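Local atomic coordinates of interphotoreceptor retinoid-binding protein (PDB entry 1J7X), a protein that probably binds retinoids and carries them through the extracellular matrix between the photoreceptors and the pigment epithelium of the retina. Residues A[18-23]-A[260-265]; A[143-148]-A[203-208]; A[230-235]-A[276-281]. All blocks are in the same frame, centred on the assembly; numbering follows the deposited sequence.

How the contacts relate
Contacts 2 and 3 are neighbours in one mixed sheet, their centres 10 Å apart. Strand 204-209 of contact 2 lies beside strand 231-234 of contact 3, and V207 spans the seam, its N and O facing T231 O and I233 N. Contact 1, remote at 30 Å centre to centre from contact 2 and 25 Å from contact 3, joins the loop after helix 2-18 to strand 254-265 of a separate antiparallel sheet. In sequence, both segments of contact 2 fall between those of contact 1 and precede contact 3, which interleaves with contact 1. Contacts 2 and 3 supply two of the sheet's parallel pairings, whereas contact 1 brings the N-terminal region against the S41-family part across a longer span of chain.

Contact 1 of 3, residues A[18-23]-A[260-265]; sequences NYAFSE and IINFID
At the C-terminal end of helix 2-18, N18 turns its carbonyl oxygen to the strand: N18 O receives the CA-H of I260 at a CA...O distance of 3.4 Å, while N18 CB lies near I260 CG2. Y19, the first residue to leave helical geometry, points away, and its ring has the backbone N of F21 over its centre. A20 then points its methyl toward 260-262, where A20 CB packs 3.7 Å from I260 C and 3.6 Å from N262 ND2. F21 carries the most distinctive part of the contact. With CG beside its own backbone N and anti to the carbonyl carbon (chi1 -80°), the ring turns one face to the N262 amide. N262 ND2 stands 3.1 Å above the ring plane, over its centre, and comes to 3.2 Å from F21 CE1. The amide plane is 58° from the ring's; N262 OD1 lies out by the rim, 3.5 Å from F21 CE2. This is an amino-aromatic arrangement, with the nitrogen presented to the pi face. N262 OD1 is bonded to R62 NH2, which helps to fix the rotation of the amide. At the edge of the same ring, in its plane, lie Y19 CZ and E23 CD. R24 makes a cation-pi contact with F21, and the ring of Y270 also meets it. The loop between helices 2-18 and 25-31 thus packs on strand 254-265, joining the N-terminal region to the S41-family part; A20 is backbone-bonded to P259 there, and I261 packs its side chain on strand 173-179.

Contact 2 of 3, residues A[143-148]-A[203-208]; sequences LIIDLR and KGVYVL
L208 shows how one leucine can fill the end of a parallel strand pair. With CG anti to the carbonyl carbon (chi1 -50°), its CB starts 3.7 Å from D146 OD1 and close to R148 CG. L208 CG rests 3.8 Å from I144 CG2, which L208 CD2 also meets. The other tip, L208 CD1, lies over one face of the R148 guanidinium, offset toward its rim and 3.8 Å from R148 NE, so leucine and arginine run side by side. That guanidinium grips the D146 carboxylate side-on: R148 NE bonds D146 OD1, and R148 NH2 forms a salt bridge to D146 OD2 at 2.8 Å. Both oxygens are met from above the carboxylate plane. D146 OD1 accepts a second bond through its anti lone pair from R148 N at 3.1 Å, closing an Asx turn, while D146 OD2 is bonded to Y110 OH. An alanine in place of D146 would remove the carboxylate, and with it would probably be lost the turn, the bond to Y110 OH and the setting of the guanidinium against L208. Along the backbones the pair is zipped in parallel register, from L143 N to G204 O through L208 N to I145 O, and L147 N continues the ladder to L208 O at 2.9 Å. V207, on the face away from L208, meets L147 CD1 with its CG1 at 3.6 Å. The pair is central in the mixed sheet, with strand 108-112 beyond 142-146, strand 231-234 beyond 204-209, and helix 287-296 packed on I144, Y206 and L208.

Contact 3 of 3, residues A[230-235]-A[276-281]; sequences ATIIGE and VVPDAI
This is a parallel strand pairing at the edge of the mixed sheet, where the two-residue strand 280-281 is added to strand 231-234. Two nearly straight backbone bonds make the ladder: A280 N donates to I232 O at 3.0 Å, and G234 N to A280 O at 2.9 Å. Ahead of the short strand a side chain takes over. D279, with CG anti to its carbonyl carbon (chi1 -64°), directs its carboxylate back so that D279 OD2 receives I232 N through its anti lone pair, at 2.9 Å and 176°. The same oxygen accepts from a water that also donates to A230 O, while D279 N reaches I232 O only weakly. The aspartate thus stands in for a backbone carbonyl. In the beta-beta-alpha spiral of this family, related to ClpP and crotonase, strand 280-281 forms one margin of the sheet, with 231-234 between it and strand 204-209. Apolar side chains fill in around it. P278 CG meets two carbonyl oxygens on one side, 3.3 Å from E235 O and 3.4 Å from G234 O, and the I232 side chain crosses P278 at about a right angle, touching it with CG2. G234 has a backbone conformation (phi 138°) in which a CB would collide with I233 O. On the face of I233 and A280, I233 CG1 packs 4.2 Å from A280 CB, and helix 287-296 covers I233.

Contact 1 of 3, residues A[18-23]-A[260-265]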
loop_
_atom_site.group_PDB
_atom_site.type_symbol
_atom_site.label_atom_id
_atom_site.label_comp_id
_atom_site.label_asym_id
_atom_site.label_seq_id
_atom_site.Cartn_x
_atom_site.Cartn_y
_atom_site.Cartn_z
ATOM N N ASN A 18 -5.977 -18.405 -9.716
ATOM C CA ASN A 18 -5.536 -17.029 -9.336
ATOM C C ASN A 18 -5.343 -16.670 -7.866
ATOM O O ASN A 18 -4.575 -15.764 -7.559
ATOM C CB ASN A 18 -6.465 -16.043 -9.982
ATOM C CG ASN A 18 -6.645 -16.294 -11.486
ATOM O OD1 ASN A 18 -7.610 -16.936 -11.936
ATOM N ND2 ASN A 18 -5.834 -15.682 -12.249
ATOM N N TYR A 19 -6.055 -17.337 -6.971
ATOM C CA TYR A 19 -6.066 -16.923 -5.559
ATOM C C TYR A 19 -4.665 -17.032 -4.980
ATOM O O TYR A 19 -4.074 -18.148 -4.942
ATOM C CB TYR A 19 -7.041 -17.784 -4.764
ATOM C CG TYR A 19 -7.129 -17.465 -3.327
ATOM C CD1 TYR A 19 -7.161 -16.129 -2.903
ATOM C CD2 TYR A 19 -7.241 -18.428 -2.371
ATOM C CE1 TYR A 19 -7.306 -15.799 -1.608
ATOM C CE2 TYR A 19 -7.260 -18.074 -1.010
ATOM C CZ TYR A 19 -7.396 -16.716 -0.642
ATOM O OH TYR A 19 -7.471 -16.402 0.688
ATOM N N ALA A 20 -4.165 -15.921 -4.458
ATOM C CA ALA A 20 -2.803 -15.911 -3.895
ATOM C C ALA A 20 -2.439 -17.055 -2.959
ATOM O O ALA A 20 -1.295 -17.488 -2.934
ATOM C CB ALA A 20 -2.540 -14.652 -3.164
ATOM N N PHE A 21 -3.375 -17.492 -2.141
ATOM C CA PHE A 21 -3.126 -18.552 -1.162
ATOM C C PHE A 21 -3.473 -19.918 -1.814
ATOM O O PHE A 21 -4.451 -20.514 -1.456
ATOM C CB PHE A 21 -3.950 -18.366 0.069
ATOM C CG PHE A 21 -3.421 -17.354 1.056
ATOM C CD1 PHE A 21 -2.270 -17.605 1.767
ATOM C CD2 PHE A 21 -4.086 -16.168 1.282
ATOM C CE1 PHE A 21 -1.837 -16.763 2.628
ATOM C CE2 PHE A 21 -3.617 -15.299 2.163
ATOM C CZ PHE A 21 -2.503 -15.565 2.849
ATOM N N SER A 22 -2.637 -20.386 -2.735
ATOM C CA SER A 22 -2.810 -21.704 -3.382
ATOM C C SER A 22 -3.047 -22.891 -2.462
ATOM O O SER A 22 -3.827 -23.842 -2.801
ATOM C CB SER A 22 -1.664 -21.928 -4.360
ATOM O OG SER A 22 -0.464 -22.156 -3.637
ATOM N N GLU A 23 -2.422 -22.794 -1.309
ATOM C CA GLU A 23 -2.477 -23.841 -0.328
ATOM C C GLU A 23 -3.827 -23.984 0.222
ATOM O O GLU A 23 -4.112 -24.954 0.877
ATOM C CB GLU A 23 -1.413 -23.610 0.769
ATOM C CG GLU A 23 -1.620 -22.374 1.621
ATOM C CD GLU A 23 -0.736 -21.176 1.259
ATOM O OE1 GLU A 23 -0.699 -20.808 0.053
ATOM O OE2 GLU A 23 -0.094 -20.634 2.235
ATOM N N ILE A 260 -4.359 -11.794 -6.008
ATOM C CA ILE A 260 -3.432 -12.642 -6.745
ATOM C C ILE A 260 -2.042 -12.529 -6.179
ATOM O O ILE A 260 -1.160 -13.287 -6.509
ATOM C CB ILE A 260 -3.399 -12.257 -8.212
ATOM C CG1 ILE A 260 -2.809 -10.805 -8.344
ATOM C CG2 ILE A 260 -4.789 -12.300 -8.875
ATOM C CD1 ILE A 260 -2.555 -10.388 -9.783
ATOM N N ILE A 261 -1.819 -11.603 -5.246
ATOM C CA ILE A 261 -0.528 -11.457 -4.689
ATOM C C ILE A 261 -0.560 -11.477 -3.213
ATOM O O ILE A 261 -1.460 -10.822 -2.591
ATOM C CB ILE A 261 -0.014 -10.039 -5.147
ATOM C CG1 ILE A 261 0.462 -10.076 -6.579
ATOM C CG2 ILE A 261 1.087 -9.567 -4.251
ATOM C CD1 ILE A 261 0.664 -8.746 -7.228
ATOM N N ASN A 262 0.417 -12.072 -2.585
ATOM C CA ASN A 262 0.544 -12.040 -1.144
ATOM C C ASN A 262 1.745 -11.176 -0.857
ATOM O O ASN A 262 2.750 -11.212 -1.635
ATOM C CB ASN A 262 0.711 -13.470 -0.522
ATOM C CG ASN A 262 -0.630 -14.025 -0.031
ATOM O OD1 ASN A 262 -1.585 -13.215 0.230
ATOM N ND2 ASN A 262 -0.803 -15.316 -0.086
ATOM N N PHE A 263 1.635 -10.396 0.207
ATOM C CA PHE A 263 2.639 -9.455 0.594
ATOM C C PHE A 263 3.135 -9.833 1.973
ATOM O O PHE A 263 2.412 -9.740 2.999
ATOM C CB PHE A 263 2.035 -8.036 0.579
ATOM C CG PHE A 263 2.989 -6.920 0.905
ATOM C CD1 PHE A 263 3.486 -6.742 2.225
ATOM C CD2 PHE A 263 3.268 -5.972 -0.049
ATOM C CE1 PHE A 263 4.154 -5.560 2.496
ATOM C CE2 PHE A 263 4.083 -4.870 0.183
ATOM C CZ PHE A 263 4.488 -4.632 1.497
ATOM N N ILE A 264 4.355 -10.415 2.020
ATOM C CA ILE A 264 4.932 -10.885 3.261
ATOM C C ILE A 264 6.025 -9.985 3.717
ATOM O O ILE A 264 6.995 -9.761 2.946
ATOM C CB ILE A 264 5.473 -12.400 3.082
ATOM C CG1 ILE A 264 4.440 -13.249 2.418
ATOM C CG2 ILE A 264 5.964 -12.880 4.397
ATOM C CD1 ILE A 264 4.962 -14.642 2.033
ATOM N N ASP A 265 5.820 -9.323 4.864
ATOM C CA ASP A 265 6.758 -8.315 5.316
ATOM C C ASP A 265 7.981 -8.922 5.919
ATOM O O ASP A 265 8.109 -10.183 6.020
ATOM C CB ASP A 265 6.169 -7.266 6.226
ATOM C CG ASP A 265 5.678 -7.830 7.490
ATOM O OD1 ASP A 265 6.321 -8.865 8.064
ATOM O OD2 ASP A 265 4.647 -7.254 7.975
#

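Contact 2 of 3, residues A[143-148]-A[203-208]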
loop_
_atom_site.group_PDB
_atom_site.type_symbol
_atom_site.label_atom_id
_atom_site.label_comp_id
_atom_site.label_asym_id
_atom_site.label_seq_id
_atom_site.Cartn_x
_atom_site.Cartn_y
_atom_site.Cartn_z
ATOM N N LEU A 143 11.575 13.962 11.713
ATOM C CA LEU A 143 10.907 14.240 10.436
ATOM C C LEU A 143 9.489 13.730 10.452
ATOM O O LEU A 143 9.206 12.632 10.873
ATOM C CB LEU A 143 11.654 13.547 9.301
ATOM C CG LEU A 143 10.994 13.653 7.921
ATOM C CD1 LEU A 143 11.071 15.115 7.451
ATOM C CD2 LEU A 143 11.634 12.820 6.831
ATOM N N ILE A 144 8.597 14.554 9.990
ATOM C CA ILE A 144 7.176 14.230 9.852
ATOM C C ILE A 144 6.898 14.088 8.405
ATOM O O ILE A 144 7.030 15.068 7.690
ATOM C CB ILE A 144 6.250 15.312 10.446
ATOM C CG1 ILE A 144 6.374 15.307 11.984
ATOM C CG2 ILE A 144 4.848 15.042 10.112
ATOM C CD1 ILE A 144 7.752 15.360 12.512
ATOM N N ILE A 145 6.468 12.935 7.928
ATOM C CA ILE A 145 6.138 12.735 6.529
ATOM C C ILE A 145 4.614 12.687 6.469
ATOM O O ILE A 145 3.979 11.791 7.068
ATOM C CB ILE A 145 6.779 11.408 6.014
ATOM C CG1 ILE A 145 8.279 11.344 6.270
ATOM C CG2 ILE A 145 6.371 11.182 4.520
ATOM C CD1 ILE A 145 8.879 10.037 5.738
ATOM N N ASP A 146 4.033 13.694 5.828
ATOM C CA ASP A 146 2.617 13.861 5.743
ATOM C C ASP A 146 1.998 13.162 4.487
ATOM O O ASP A 146 2.186 13.612 3.380
ATOM C CB ASP A 146 2.271 15.322 5.708
ATOM C CG ASP A 146 0.819 15.571 5.934
ATOM O OD1 ASP A 146 -0.010 14.617 5.912
ATOM O OD2 ASP A 146 0.473 16.752 6.191
ATOM N N LEU A 147 1.322 11.992 4.651
ATOM C CA LEU A 147 0.716 11.315 3.567
ATOM C C LEU A 147 -0.782 11.342 3.603
ATOM O O LEU A 147 -1.493 10.548 2.928
ATOM C CB LEU A 147 1.184 9.823 3.596
ATOM C CG LEU A 147 2.647 9.641 3.460
ATOM C CD1 LEU A 147 3.057 7.985 3.589
ATOM C CD2 LEU A 147 3.213 10.282 2.230
ATOM N N ARG A 148 -1.292 12.215 4.441
ATOM C CA ARG A 148 -2.736 12.354 4.566
ATOM C C ARG A 148 -3.441 12.654 3.272
ATOM O O ARG A 148 -4.630 12.347 3.166
ATOM C CB ARG A 148 -3.165 13.440 5.609
ATOM C CG ARG A 148 -2.793 13.032 7.032
ATOM C CD ARG A 148 -3.024 14.183 8.033
ATOM N NE ARG A 148 -2.180 15.310 7.749
ATOM C CZ ARG A 148 -2.244 16.475 8.399
ATOM N NH1 ARG A 148 -3.057 16.579 9.452
ATOM N NH2 ARG A 148 -1.413 17.464 8.082
ATOM N N LYS A 203 17.311 9.222 13.289
ATOM C CA LYS A 203 16.408 10.260 13.625
ATOM C C LYS A 203 14.916 9.808 13.617
ATOM O O LYS A 203 14.517 8.971 12.873
ATOM C CB LYS A 203 16.551 11.390 12.613
ATOM C CG LYS A 203 17.926 12.134 12.711
ATOM C CD LYS A 203 18.165 13.110 11.553
ATOM C CE LYS A 203 19.586 13.874 11.697
ATOM N NZ LYS A 203 19.774 14.813 10.652
ATOM N N GLY A 204 14.162 10.434 14.437
ATOM C CA GLY A 204 12.756 10.108 14.544
ATOM C C GLY A 204 11.976 10.433 13.279
ATOM O O GLY A 204 12.145 11.458 12.664
ATOM N N VAL A 205 11.110 9.517 12.891
ATOM C CA VAL A 205 10.292 9.654 11.741
ATOM C C VAL A 205 8.817 9.336 12.096
ATOM O O VAL A 205 8.526 8.299 12.737
ATOM C CB VAL A 205 10.735 8.776 10.578
ATOM C CG1 VAL A 205 9.811 9.040 9.363
ATOM C CG2 VAL A 205 12.197 9.037 10.183
ATOM N N TYR A 206 7.963 10.242 11.757
ATOM C CA TYR A 206 6.528 10.183 12.000
ATOM C C TYR A 206 5.719 10.338 10.721
ATOM O O TYR A 206 5.875 11.323 10.025
ATOM C CB TYR A 206 6.166 11.227 13.003
ATOM C CG TYR A 206 6.966 11.073 14.270
ATOM C CD1 TYR A 206 8.237 11.623 14.379
ATOM C CD2 TYR A 206 6.497 10.288 15.342
ATOM C CE1 TYR A 206 9.043 11.441 15.513
ATOM C CE2 TYR A 206 7.217 10.153 16.459
ATOM C CZ TYR A 206 8.533 10.691 16.549
ATOM O OH TYR A 206 9.264 10.434 17.698
ATOM N N VAL A 207 4.919 9.302 10.338
ATOM C CA VAL A 207 4.145 9.305 9.110
ATOM C C VAL A 207 2.705 9.534 9.385
ATOM O O VAL A 207 2.124 8.838 10.213
ATOM C CB VAL A 207 4.303 7.985 8.376
ATOM C CG1 VAL A 207 3.576 8.027 7.106
ATOM C CG2 VAL A 207 5.782 7.723 8.129
ATOM N N LEU A 208 2.133 10.562 8.808
ATOM C CA LEU A 208 0.754 10.949 8.994
ATOM C C LEU A 208 -0.095 10.284 7.944
ATOM O O LEU A 208 0.170 10.389 6.730
ATOM C CB LEU A 208 0.571 12.474 8.927
ATOM C CG LEU A 208 1.502 13.332 9.784
ATOM C CD1 LEU A 208 0.986 14.766 9.730
ATOM C CD2 LEU A 208 1.665 12.871 11.155
#

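Contact 3 of 3, residues A[230-235]-A[276-281]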
loop_
_atom_site.group_PDB
_atom_site.type_symbol
_atom_site.label_atom_id
_atom_site.label_comp_id
_atom_site.label_asym_id
_atom_site.label_seq_id
_atom_site.Cartn_x
_atom_site.Cartn_y
_atom_site.Cartn_z
ATOM N N ALA A 230 9.336 4.087 11.575
ATOM C CA ALA A 230 8.597 5.210 11.996
ATOM C C ALA A 230 7.324 4.874 12.783
ATOM O O ALA A 230 6.821 3.770 12.714
ATOM C CB ALA A 230 8.218 5.969 10.743
ATOM N N THR A 231 6.804 5.875 13.421
ATOM C CA THR A 231 5.530 5.820 14.102
ATOM C C THR A 231 4.468 6.341 13.117
ATOM O O THR A 231 4.643 7.409 12.510
ATOM C CB THR A 231 5.569 6.667 15.348
ATOM O OG1 THR A 231 6.601 6.242 16.251
ATOM C CG2 THR A 231 4.246 6.611 16.091
ATOM N N ILE A 232 3.387 5.557 12.915
ATOM C CA ILE A 232 2.337 5.946 12.036
ATOM C C ILE A 232 1.240 6.633 12.867
ATOM O O ILE A 232 0.735 6.097 13.866
ATOM C CB ILE A 232 1.729 4.711 11.356
ATOM C CG1 ILE A 232 2.826 3.819 10.760
ATOM C CG2 ILE A 232 0.795 5.051 10.271
ATOM C CD1 ILE A 232 3.787 4.673 9.812
ATOM N N ILE A 233 0.769 7.773 12.397
ATOM C CA ILE A 233 -0.227 8.600 13.134
ATOM C C ILE A 233 -1.344 9.059 12.228
ATOM O O ILE A 233 -1.110 9.610 11.141
ATOM C CB ILE A 233 0.474 9.823 13.761
ATOM C CG1 ILE A 233 1.641 9.346 14.564
ATOM C CG2 ILE A 233 -0.546 10.711 14.549
ATOM C CD1 ILE A 233 2.518 10.541 15.010
ATOM N N GLY A 234 -2.604 8.807 12.672
ATOM C CA GLY A 234 -3.717 9.315 11.908
ATOM C C GLY A 234 -4.825 8.292 11.804
ATOM O O GLY A 234 -5.102 7.644 12.796
ATOM N N GLU A 235 -5.476 8.262 10.653
ATOM C CA GLU A 235 -6.610 7.380 10.433
ATOM C C GLU A 235 -6.167 6.052 9.779
ATOM O O GLU A 235 -5.181 5.965 9.071
ATOM C CB GLU A 235 -7.631 8.029 9.580
ATOM C CG GLU A 235 -8.138 9.366 10.158
ATOM C CD GLU A 235 -8.968 10.139 9.194
ATOM O OE1 GLU A 235 -8.891 9.934 7.936
ATOM O OE2 GLU A 235 -9.655 11.113 9.650
ATOM N N VAL A 276 -3.769 0.421 6.472
ATOM C CA VAL A 276 -2.705 0.441 7.490
ATOM C C VAL A 276 -3.385 0.940 8.747
ATOM O O VAL A 276 -4.229 1.867 8.708
ATOM C CB VAL A 276 -1.622 1.457 7.104
ATOM C CG1 VAL A 276 -0.622 1.613 8.199
ATOM C CG2 VAL A 276 -0.960 1.022 5.813
ATOM N N VAL A 277 -3.067 0.334 9.859
ATOM C CA VAL A 277 -3.600 0.707 11.161
ATOM C C VAL A 277 -2.544 1.478 11.898
ATOM O O VAL A 277 -1.465 0.940 12.220
ATOM C CB VAL A 277 -3.973 -0.570 11.993
ATOM C CG1 VAL A 277 -4.594 -0.108 13.291
ATOM C CG2 VAL A 277 -4.990 -1.318 11.276
ATOM N N PRO A 278 -2.761 2.773 12.116
ATOM C CA PRO A 278 -1.734 3.617 12.786
ATOM C C PRO A 278 -1.398 3.142 14.190
ATOM O O PRO A 278 -2.247 2.511 14.863
ATOM C CB PRO A 278 -2.408 4.965 12.866
ATOM C CG PRO A 278 -3.290 4.972 11.609
ATOM C CD PRO A 278 -3.880 3.575 11.620
ATOM N N ASP A 279 -0.204 3.487 14.644
ATOM C CA ASP A 279 0.231 3.256 15.996
ATOM C C ASP A 279 -0.608 4.233 16.883
ATOM O O ASP A 279 -1.152 3.845 17.946
ATOM C CB ASP A 279 1.696 3.560 16.140
ATOM C CG ASP A 279 2.499 2.667 15.333
ATOM O OD1 ASP A 279 2.518 1.447 15.672
ATOM O OD2 ASP A 279 3.071 2.987 14.259
ATOM N N ALA A 280 -0.765 5.474 16.439
ATOM C CA ALA A 280 -1.545 6.476 17.188
ATOM C C ALA A 280 -2.738 6.895 16.347
ATOM O O ALA A 280 -2.619 7.692 15.402
ATOM C CB ALA A 280 -0.674 7.678 17.588
ATOM N N ILE A 281 -3.894 6.310 16.621
ATOM C CA ILE A 281 -5.083 6.555 15.919
ATOM C C ILE A 281 -5.718 7.837 16.360
ATOM O O ILE A 281 -6.040 7.952 17.564
ATOM C CB ILE A 281 -6.066 5.380 16.041
ATOM C CG1 ILE A 281 -5.505 4.126 15.360
ATOM C CG2 ILE A 281 -7.323 5.721 15.411
ATOM C CD1 ILE A 281 -6.345 2.859 15.490
HETATM O O HOH W 1 5.694 2.010 14.288
#